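PDB 3EOF: putative oxidoreductase from Bacteroides fragilis NCTC 9343, which binds flavin mononucleotide and, as a member of the nitroreductase family, probably works as a flavin-dependent oxidoreductase. Local coordinates for residues Pro22-Asp27 with Glu122-Gly127; Asp27-Ser32 with Val73-Cys78; Glu56-Ala61 with Ile142-Leu147; Gln115-Leu120 with Thr155-Gly160. One frame throughout, in Å; residues are numbered along the deposited sequence.

Contact 1: residues Pro22-Asp27 with Glu122-Gly127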
# COMPACT_ATOMS: atom_id res chain seq x y z
N PRO A 22 -23.86 -1.09 9.56
CA PRO A 22 -22.96 0.02 9.90
C PRO A 22 -22.03 -0.33 11.09
O PRO A 22 -20.84 -0.05 11.03
CB PRO A 22 -23.92 1.17 10.24
CG PRO A 22 -25.18 0.85 9.46
CD PRO A 22 -25.27 -0.65 9.48
N ASP A 23 -22.55 -0.94 12.16
CA ASP A 23 -21.71 -1.30 13.33
C ASP A 23 -20.47 -2.07 12.89
O ASP A 23 -19.35 -1.73 13.29
CB ASP A 23 -22.47 -2.10 14.41
CG ASP A 23 -23.44 -1.24 15.27
OD1 ASP A 23 -23.61 -0.05 14.96
OD2 ASP A 23 -24.04 -1.78 16.25
N LEU A 24 -20.67 -3.08 12.05
CA LEU A 24 -19.58 -3.94 11.55
C LEU A 24 -18.65 -3.20 10.59
O LEU A 24 -17.44 -3.19 10.79
CB LEU A 24 -20.10 -5.26 10.92
CG LEU A 24 -19.02 -6.23 10.39
CD1 LEU A 24 -18.03 -6.58 11.50
CD2 LEU A 24 -19.63 -7.47 9.77
N LEU A 25 -19.19 -2.61 9.53
CA LEU A 25 -18.34 -1.84 8.64
C LEU A 25 -17.53 -0.76 9.40
O LEU A 25 -16.33 -0.65 9.24
CB LEU A 25 -19.16 -1.20 7.50
CG LEU A 25 -18.26 -0.66 6.40
CD1 LEU A 25 -17.46 -1.77 5.63
CD2 LEU A 25 -19.12 0.17 5.42
N ASN A 26 -18.17 0.03 10.24
CA ASN A 26 -17.46 1.06 10.98
C ASN A 26 -16.45 0.50 11.95
O ASN A 26 -15.43 1.12 12.16
CB ASN A 26 -18.43 1.97 11.72
CG ASN A 26 -19.27 2.85 10.80
OD1 ASN A 26 -18.89 3.17 9.66
ND2 ASN A 26 -20.42 3.26 11.30
N ASP A 27 -16.73 -0.66 12.54
CA ASP A 27 -15.78 -1.26 13.49
C ASP A 27 -14.53 -1.74 12.75
O ASP A 27 -13.42 -1.51 13.19
CB ASP A 27 -16.44 -2.40 14.26
CG ASP A 27 -15.71 -2.76 15.57
OD1 ASP A 27 -14.93 -1.95 16.12
OD2 ASP A 27 -15.95 -3.89 16.06
N GLU A 122 -11.96 -10.08 6.02
CA GLU A 122 -11.89 -11.53 5.79
C GLU A 122 -11.91 -12.32 7.08
O GLU A 122 -12.54 -13.37 7.15
CB GLU A 122 -10.70 -11.87 4.93
CG GLU A 122 -10.87 -11.37 3.49
CD GLU A 122 -9.63 -11.61 2.62
OE1 GLU A 122 -8.55 -11.89 3.18
OE2 GLU A 122 -9.73 -11.51 1.40
N GLU A 123 -11.28 -11.81 8.12
CA GLU A 123 -11.30 -12.46 9.43
C GLU A 123 -12.73 -12.47 9.98
O GLU A 123 -13.11 -13.43 10.66
CB GLU A 123 -10.36 -11.73 10.40
CG GLU A 123 -10.04 -12.50 11.69
CD GLU A 123 -9.28 -13.80 11.44
OE1 GLU A 123 -8.84 -14.02 10.30
OE2 GLU A 123 -9.10 -14.60 12.39
N ALA A 124 -13.50 -11.41 9.68
CA ALA A 124 -14.91 -11.30 10.05
C ALA A 124 -15.84 -12.13 9.13
O ALA A 124 -17.05 -12.07 9.25
CB ALA A 124 -15.36 -9.83 10.06
N GLY A 125 -15.29 -12.92 8.22
CA GLY A 125 -16.15 -13.77 7.39
C GLY A 125 -16.61 -13.11 6.10
O GLY A 125 -17.41 -13.65 5.38
N LEU A 126 -16.12 -11.92 5.81
CA LEU A 126 -16.51 -11.26 4.55
C LEU A 126 -15.53 -11.61 3.40
O LEU A 126 -14.47 -12.20 3.61
CB LEU A 126 -16.57 -9.76 4.75
CG LEU A 126 -17.54 -9.18 5.78
CD1 LEU A 126 -17.10 -7.78 6.27
CD2 LEU A 126 -18.95 -9.13 5.25
N GLY A 127 -15.94 -11.31 2.17
CA GLY A 127 -15.09 -11.53 1.02
C GLY A 127 -14.88 -10.15 0.41
O GLY A 127 -15.76 -9.31 0.40
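Leu-24 faces Ala-124 and Leu-126 across the gap between the first turns of helix 22-32 and the chain that leaves helix 100-123. Its two methyls divide the work: CD1 lies 4.4 Å from Ala-124 CB, while CD2 meets Leu-126 CD1 at 4.3 Å. The leucine can do this because its CG stands opposite the backbone N (chi1 -179°), which carries the fork straight out from the helix and lets one branch go to each partner. These are loose van der Waals distances, and no polar group takes part.

The closer-packed side is that of Leu-126, a buried residue whose side chain also lies against Leu-28 of the next turn of helix 22-32 and against Ile-20, Tyr-161 and Ala-121, with Leu-24 itself resting on Tyr-161. What brings Leu-126 round to this side is a Schellman motif, in which Leu-126 N bonds back to Ala-121 O and Gly-125 N reaches Glu-122 O at 3.0 Å. Gly-125 is its C-prime residue, with positive phi (89°), a conformation that glycine, lacking a side chain, takes easily. After this reversal the chain enters strand 127-131 at Gly-127.

Towards solvent the contact thins out. Leu-24 and Ala-124 are both partly exposed, and Ala-124, just past the helix, presents only its CB methyl to Leu-24 CD1. At the start of helix 22-32 the Thr-21 hydroxyl bonds to Leu-24 N. On the other segment, Glu-122 forms a salt bridge with Arg-9, an FMN-binding residue.

Contact 2: residues Asp27-Ser32 with Val73-Cys78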
# COMPACT_ATOMS: atom_id res chain seq x y z
N ASP A 27 -16.73 -0.66 12.54
CA ASP A 27 -15.78 -1.26 13.49
C ASP A 27 -14.53 -1.74 12.75
O ASP A 27 -13.42 -1.51 13.19
CB ASP A 27 -16.44 -2.40 14.26
CG ASP A 27 -15.71 -2.76 15.57
OD1 ASP A 27 -14.93 -1.95 16.12
OD2 ASP A 27 -15.95 -3.89 16.06
N LEU A 28 -14.72 -2.40 11.61
CA LEU A 28 -13.64 -2.85 10.75
C LEU A 28 -12.81 -1.66 10.27
O LEU A 28 -11.62 -1.69 10.37
CB LEU A 28 -14.19 -3.60 9.52
CG LEU A 28 -14.84 -4.96 9.78
CD1 LEU A 28 -15.53 -5.45 8.49
CD2 LEU A 28 -13.82 -5.92 10.31
N LEU A 29 -13.46 -0.61 9.76
CA LEU A 29 -12.76 0.60 9.34
C LEU A 29 -12.03 1.26 10.52
O LEU A 29 -10.83 1.49 10.43
CB LEU A 29 -13.69 1.55 8.60
CG LEU A 29 -14.17 1.13 7.20
CD1 LEU A 29 -15.41 1.87 6.83
CD2 LEU A 29 -13.08 1.31 6.14
N GLU A 30 -12.69 1.47 11.66
CA GLU A 30 -12.04 2.11 12.78
C GLU A 30 -10.78 1.36 13.16
O GLU A 30 -9.75 1.98 13.46
CB GLU A 30 -12.97 2.21 13.99
CG GLU A 30 -12.38 3.03 15.12
CD GLU A 30 -13.29 3.18 16.31
OE1 GLU A 30 -14.42 2.65 16.32
OE2 GLU A 30 -12.87 3.87 17.25
N THR A 31 -10.85 0.03 13.17
CA THR A 31 -9.69 -0.82 13.48
C THR A 31 -8.67 -0.73 12.34
O THR A 31 -7.49 -0.60 12.58
CB THR A 31 -10.09 -2.29 13.77
OG1 THR A 31 -11.13 -2.36 14.77
CG2 THR A 31 -8.89 -3.06 14.29
N SER A 32 -9.11 -0.74 11.10
CA SER A 32 -8.13 -0.63 10.03
C SER A 32 -7.30 0.65 10.17
O SER A 32 -6.11 0.65 9.87
CB SER A 32 -8.80 -0.70 8.66
OG SER A 32 -9.45 0.51 8.34
N VAL A 73 -21.41 -3.19 -0.11
CA VAL A 73 -20.52 -2.06 0.18
C VAL A 73 -19.37 -2.00 -0.82
O VAL A 73 -18.75 -3.03 -1.14
CB VAL A 73 -19.94 -2.17 1.64
CG1 VAL A 73 -19.03 -1.02 1.91
CG2 VAL A 73 -21.09 -2.25 2.67
N VAL A 74 -19.12 -0.79 -1.31
CA VAL A 74 -17.99 -0.45 -2.17
C VAL A 74 -17.25 0.64 -1.42
O VAL A 74 -17.84 1.66 -1.05
CB VAL A 74 -18.44 0.04 -3.58
CG1 VAL A 74 -17.23 0.36 -4.46
CG2 VAL A 74 -19.30 -1.03 -4.21
N LEU A 75 -15.98 0.39 -1.14
CA LEU A 75 -15.14 1.33 -0.41
C LEU A 75 -14.07 1.86 -1.29
O LEU A 75 -13.31 1.07 -1.83
CB LEU A 75 -14.47 0.65 0.76
CG LEU A 75 -15.35 0.06 1.84
CD1 LEU A 75 -14.43 -0.66 2.81
CD2 LEU A 75 -16.20 1.14 2.55
N THR A 76 -14.05 3.18 -1.49
CA THR A 76 -13.01 3.87 -2.26
C THR A 76 -12.03 4.47 -1.25
O THR A 76 -12.38 5.43 -0.54
CB THR A 76 -13.60 4.94 -3.19
OG1 THR A 76 -14.55 4.33 -4.08
CG2 THR A 76 -12.50 5.63 -4.01
N PHE A 77 -10.84 3.86 -1.16
CA PHE A 77 -9.75 4.35 -0.31
C PHE A 77 -8.97 5.47 -1.04
O PHE A 77 -8.33 5.25 -2.06
CB PHE A 77 -8.84 3.21 0.06
CG PHE A 77 -9.51 2.17 0.90
CD1 PHE A 77 -10.16 1.09 0.31
CD2 PHE A 77 -9.49 2.26 2.28
CE1 PHE A 77 -10.77 0.14 1.05
CE2 PHE A 77 -10.10 1.32 3.03
CZ PHE A 77 -10.77 0.24 2.41
N CYS A 78 -9.04 6.67 -0.48
CA CYS A 78 -8.41 7.85 -1.05
C CYS A 78 -7.23 8.40 -0.26
O CYS A 78 -7.29 8.52 0.98
CB CYS A 78 -9.45 8.97 -1.14
SG CYS A 78 -10.91 8.49 -2.01
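Leu-75 and Phe-77 of strand 73-78 receive one methyl, CD2 of Leu-29, from helix 22-32. In sequence order, Val-74 comes first and turns to the other side of the strand, where it packs on Thr-156 of strand 151-160. Leu-75 points toward the helix, and its CD1 lies 4.1 Å from Leu-29 CD2. The two leucine side chains slide past each other in opposite directions; Leu-29 has CG beside the backbone N (chi1 -70°), which leaves CD2 as the branch turned to the strand. Thr-76 again takes the far side, beside Thr-156. Phe-77 comes next on the helix side. Its ring swings nearer than its CB suggests and meets Leu-29 CD2 obliquely, with CE2 4.3 Å away.

This is helix-on-sheet packing in the nitroreductase fold, where large apolar side chains suit a buried interface because their ends can meet between the two layers; Val-46 of strand 44-49 also touches all three residues. Within the helix, Thr-31 OG1 bonds to Asp-27 O, and Ser-32 OG to Leu-29 O at 2.7 Å, in the carbonyl plane on a lone pair. With these two hydroxyls bonded inside the helix, the buried contact itself rests on dispersion and the exclusion of water.

Contact 3: residues Glu56-Ala61 with Ile142-Leu147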
# COMPACT_ATOMS: atom_id res chain seq x y z
N GLU A 56 -24.16 2.27 -9.48
CA GLU A 56 -24.34 2.32 -10.93
C GLU A 56 -23.49 3.42 -11.56
O GLU A 56 -23.00 3.26 -12.68
CB GLU A 56 -25.82 2.50 -11.30
CG GLU A 56 -26.60 1.21 -11.31
CD GLU A 56 -28.11 1.43 -11.31
OE1 GLU A 56 -28.58 2.59 -11.48
OE2 GLU A 56 -28.81 0.40 -11.12
N ILE A 57 -23.35 4.53 -10.84
CA ILE A 57 -22.49 5.64 -11.26
C ILE A 57 -20.99 5.26 -11.23
O ILE A 57 -20.27 5.58 -12.17
CB ILE A 57 -22.78 6.90 -10.42
CG1 ILE A 57 -24.17 7.45 -10.77
CG2 ILE A 57 -21.74 7.94 -10.70
CD1 ILE A 57 -24.62 8.52 -9.82
N LEU A 58 -20.55 4.57 -10.19
CA LEU A 58 -19.15 4.10 -10.06
C LEU A 58 -18.79 2.99 -11.01
O LEU A 58 -17.63 2.80 -11.34
CB LEU A 58 -18.87 3.55 -8.65
CG LEU A 58 -18.63 4.52 -7.50
CD1 LEU A 58 -18.26 3.71 -6.24
CD2 LEU A 58 -17.51 5.52 -7.93
N SER A 59 -19.79 2.21 -11.39
CA SER A 59 -19.61 1.01 -12.21
C SER A 59 -18.80 1.19 -13.49
O SER A 59 -17.90 0.41 -13.75
CB SER A 59 -20.99 0.37 -12.52
OG SER A 59 -20.81 -0.97 -12.93
N PRO A 60 -19.13 2.20 -14.31
CA PRO A 60 -18.37 2.45 -15.54
C PRO A 60 -16.90 2.77 -15.31
O PRO A 60 -16.06 2.37 -16.11
CB PRO A 60 -19.08 3.67 -16.17
CG PRO A 60 -20.36 3.76 -15.52
CD PRO A 60 -20.24 3.14 -14.16
N ALA A 61 -16.61 3.52 -14.24
CA ALA A 61 -15.25 3.86 -13.83
C ALA A 61 -14.43 2.55 -13.67
O ALA A 61 -13.23 2.47 -14.02
CB ALA A 61 -15.29 4.63 -12.50
N ILE A 142 -13.16 10.58 -9.19
CA ILE A 142 -13.10 11.92 -8.60
C ILE A 142 -14.41 12.69 -8.79
O ILE A 142 -14.91 13.29 -7.85
CB ILE A 142 -11.91 12.72 -9.13
CG1 ILE A 142 -10.61 12.15 -8.54
CG2 ILE A 142 -12.10 14.21 -8.82
CD1 ILE A 142 -9.39 12.48 -9.39
N ASP A 143 -14.93 12.68 -10.02
CA ASP A 143 -16.14 13.34 -10.33
C ASP A 143 -17.30 12.67 -9.56
O ASP A 143 -18.16 13.34 -8.97
CB ASP A 143 -16.43 13.26 -11.84
CG ASP A 143 -15.39 13.98 -12.68
OD1 ASP A 143 -14.67 14.84 -12.15
OD2 ASP A 143 -15.32 13.71 -13.91
N ALA A 144 -17.31 11.34 -9.53
CA ALA A 144 -18.44 10.62 -8.91
C ALA A 144 -18.56 10.86 -7.42
O ALA A 144 -19.68 11.10 -6.93
CB ALA A 144 -18.36 9.11 -9.22
N LEU A 145 -17.42 10.86 -6.73
CA LEU A 145 -17.39 10.97 -5.28
C LEU A 145 -17.09 12.38 -4.81
O LEU A 145 -16.97 12.63 -3.61
CB LEU A 145 -16.38 9.99 -4.69
CG LEU A 145 -16.53 8.54 -5.18
CD1 LEU A 145 -15.51 7.65 -4.54
CD2 LEU A 145 -17.97 8.03 -4.94
N HIS A 146 -16.97 13.30 -5.76
CA HIS A 146 -16.69 14.69 -5.43
C HIS A 146 -15.42 14.88 -4.60
O HIS A 146 -15.40 15.64 -3.63
CB HIS A 146 -17.91 15.29 -4.70
CG HIS A 146 -19.17 15.18 -5.49
ND1 HIS A 146 -20.24 14.40 -5.09
CD2 HIS A 146 -19.52 15.70 -6.69
CE1 HIS A 146 -21.20 14.47 -6.00
NE2 HIS A 146 -20.78 15.26 -6.98
N LEU A 147 -14.34 14.24 -5.03
CA LEU A 147 -13.06 14.30 -4.35
C LEU A 147 -12.39 15.60 -4.79
O LEU A 147 -12.20 15.86 -6.00
CB LEU A 147 -12.19 13.09 -4.72
CG LEU A 147 -12.86 11.73 -4.52
CD1 LEU A 147 -11.84 10.71 -4.97
CD2 LEU A 147 -13.30 11.55 -3.07
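Ile-57 and Leu-58 reach Ala-144 and Leu-145 through torsions that suit each branch to its target. In Ile-57 (chi1 -69°) CG1 takes the place beside the backbone N, which leaves CG2 opposite that N and aimed across the gap, 3.9 Å from Ala-144 CB. Leu-58 has CG opposite its carbonyl carbon, beside the backbone N (chi1 -78°); its second torsion (chi2 -175°) sends CD1 on in the extended direction and leaves CD2 as the branch turned to Ala-144 and Leu-145.

CD2 of Leu-58 then serves two neighbours, Ala-144 CB at 3.9 Å and Leu-145 CD2 at 3.9 Å. The side chains of Leu-58 and Leu-145 cross at about a right angle, meeting methyl to methyl. Ala-144 CB receives a methyl from each of Ile-57 and Leu-58, and its small side chain lets the backbones come close: the CA atoms of Leu-58 and Ala-144 are 6.7 Å apart. Isoleucine suits the outer position, where its CG2, branching at CB, gives a short methyl to the alanine, whereas the leucines branch at CG and carry two methyls at their ends.

The contact joins the last part of helix 52-58 to the last part of helix 138-145 over strands 44-49 and 73-80 of the antiparallel sheet. Leu-58 rests on Thr-49 and Val-74, Leu-145 on Val-47 and Thr-76. His-146, with positive phi (57°), turns the chain out of its helix, and Leu-145 also touches Glu-181 of the second subunit.

The chemistry is wholly aliphatic: Leu-58 and Ala-144 carry most of the burial, with Ile-57 closing the contact on its exposed side.

Contact 4: residues Gln115-Leu120 with Thr155-Gly160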
# COMPACT_ATOMS: atom_id res chain seq x y z
N GLN A 115 -5.55 -2.57 3.11
CA GLN A 115 -5.18 -3.96 3.34
C GLN A 115 -5.40 -4.39 4.79
O GLN A 115 -5.70 -5.55 5.02
CB GLN A 115 -3.76 -4.20 2.91
CG GLN A 115 -3.32 -5.64 3.00
CD GLN A 115 -4.20 -6.61 2.21
OE1 GLN A 115 -4.73 -6.32 1.14
NE2 GLN A 115 -4.32 -7.79 2.75
N THR A 116 -5.29 -3.49 5.76
CA THR A 116 -5.60 -3.86 7.16
C THR A 116 -7.09 -4.16 7.18
O THR A 116 -7.52 -5.17 7.69
CB THR A 116 -5.18 -2.79 8.19
OG1 THR A 116 -3.79 -2.51 8.05
CG2 THR A 116 -5.43 -3.29 9.59
N PHE A 117 -7.88 -3.29 6.56
CA PHE A 117 -9.32 -3.51 6.47
C PHE A 117 -9.65 -4.84 5.81
O PHE A 117 -10.41 -5.61 6.39
CB PHE A 117 -10.01 -2.39 5.68
CG PHE A 117 -11.43 -2.71 5.36
CD1 PHE A 117 -12.42 -2.55 6.32
CD2 PHE A 117 -11.78 -3.23 4.11
CE1 PHE A 117 -13.74 -2.92 6.03
CE2 PHE A 117 -13.07 -3.61 3.83
CZ PHE A 117 -14.05 -3.45 4.77
N CYS A 118 -9.11 -5.08 4.61
CA CYS A 118 -9.37 -6.35 3.88
C CYS A 118 -9.08 -7.59 4.73
O CYS A 118 -9.84 -8.53 4.72
CB CYS A 118 -8.62 -6.41 2.58
SG CYS A 118 -9.33 -5.28 1.39
N THR A 119 -7.98 -7.57 5.45
CA THR A 119 -7.61 -8.64 6.37
C THR A 119 -8.58 -8.82 7.53
O THR A 119 -8.90 -9.96 7.96
CB THR A 119 -6.21 -8.35 6.91
OG1 THR A 119 -5.31 -8.21 5.81
CG2 THR A 119 -5.74 -9.42 7.82
N LEU A 120 -9.02 -7.71 8.09
CA LEU A 120 -9.98 -7.72 9.19
C LEU A 120 -11.35 -8.17 8.67
O LEU A 120 -12.03 -8.93 9.32
CB LEU A 120 -10.06 -6.35 9.85
CG LEU A 120 -8.84 -5.97 10.70
CD1 LEU A 120 -8.93 -4.51 11.08
CD2 LEU A 120 -8.68 -6.80 11.96
N THR A 155 -7.30 2.98 -4.28
CA THR A 155 -7.91 1.71 -4.66
C THR A 155 -9.36 1.62 -4.13
O THR A 155 -9.76 2.42 -3.30
CB THR A 155 -7.13 0.49 -4.26
OG1 THR A 155 -7.69 -0.66 -4.94
CG2 THR A 155 -7.18 0.31 -2.77
N THR A 156 -10.10 0.65 -4.67
CA THR A 156 -11.49 0.42 -4.35
C THR A 156 -11.64 -1.03 -4.01
O THR A 156 -11.05 -1.87 -4.67
CB THR A 156 -12.40 0.75 -5.53
OG1 THR A 156 -12.11 2.10 -5.93
CG2 THR A 156 -13.90 0.62 -5.11
N VAL A 157 -12.41 -1.30 -2.96
CA VAL A 157 -12.66 -2.64 -2.51
C VAL A 157 -14.15 -2.87 -2.41
O VAL A 157 -14.86 -2.12 -1.73
CB VAL A 157 -12.02 -2.86 -1.16
CG1 VAL A 157 -12.39 -4.20 -0.52
CG2 VAL A 157 -10.52 -2.72 -1.29
N THR A 158 -14.61 -3.91 -3.09
CA THR A 158 -15.99 -4.40 -3.01
C THR A 158 -15.98 -5.44 -1.86
O THR A 158 -15.07 -6.26 -1.78
CB THR A 158 -16.45 -4.93 -4.35
OG1 THR A 158 -15.60 -6.02 -4.75
CG2 THR A 158 -16.37 -3.76 -5.42
N VAL A 159 -16.93 -5.32 -0.96
CA VAL A 159 -17.01 -6.11 0.26
C VAL A 159 -18.43 -6.67 0.41
O VAL A 159 -19.43 -5.96 0.16
CB VAL A 159 -16.88 -5.26 1.58
CG1 VAL A 159 -16.34 -6.11 2.70
CG2 VAL A 159 -16.08 -4.02 1.40
N GLY A 160 -18.51 -7.93 0.85
CA GLY A 160 -19.79 -8.57 1.08
C GLY A 160 -19.58 -9.90 1.71
O GLY A 160 -18.46 -10.33 1.89
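Phe-117 and Cys-118, in the middle of segment 115-120 of helix 100-123, carry the meeting with Val-157 and Val-159 of the strand. Gln-115 opens the segment with its side chain committed elsewhere, to the hydroxyl of Tyr-130, a residue of the FMN pocket. Phe-117 has its CG opposite the backbone N (chi1 170°), which throws the ring out toward the strand. There the valines meet its edge, near the ring plane: CE2 is 3.9 Å from Val-159 CG2 and 4.4 Å from Val-157 CG1. A flat aromatic side chain is long enough to bridge the space between helix and sheet, and branched valines, well suited to a strand, offer methyls to its rim.

Cys-118 is the shorter neighbour. Its SG touches both methyls of Val-157, 3.8 Å from CG1 and 3.9 Å from CG2, a compact apolar contact. Thr-119 points elsewhere, and its buried hydroxyl is satisfied by a bond from OG1 to Gln-115 O at 2.8 Å. Thr-119 N reaches the same oxygen from the opposite face of the carbonyl plane, so two donors grip it.

A long helix is here packed on the antiparallel sheet of the nitroreductase fold, the two segments running nearly parallel, at 12°, with axes 10.5 Å apart. Strand 151-160 lies between strands 73-80 and 127-131, and Phe-117 also touches Leu-75 of the former and Leu-28 of helix 22-32, while Thr-119 meets Thr-119 of the second subunit.

Overall arrangement
From the N terminus, helix 22-32 enters contact 1 with its first turns and contact 2 with its last, Asp-27 belonging to both. Contact 2 closes first, at strand 73-80, and lies wholly within the longer loop that contact 1 closes at the end of helix 100-123. Contact 3 opens between the segments of contact 2 and closes at 142-147, crossing contacts 1 and 2. Contact 4 opens at 115-120, after contact 2 is complete, and crosses contacts 1 and 3 before closing on strand 151-160. Contacts 1, 2 and 4 adjoin one another, binding helices 22-32 and 100-123 to the sheet; contact 3 brings helices 52-58 and 138-145 onto Val-74 and Thr-76, alternating with contact 2's residues.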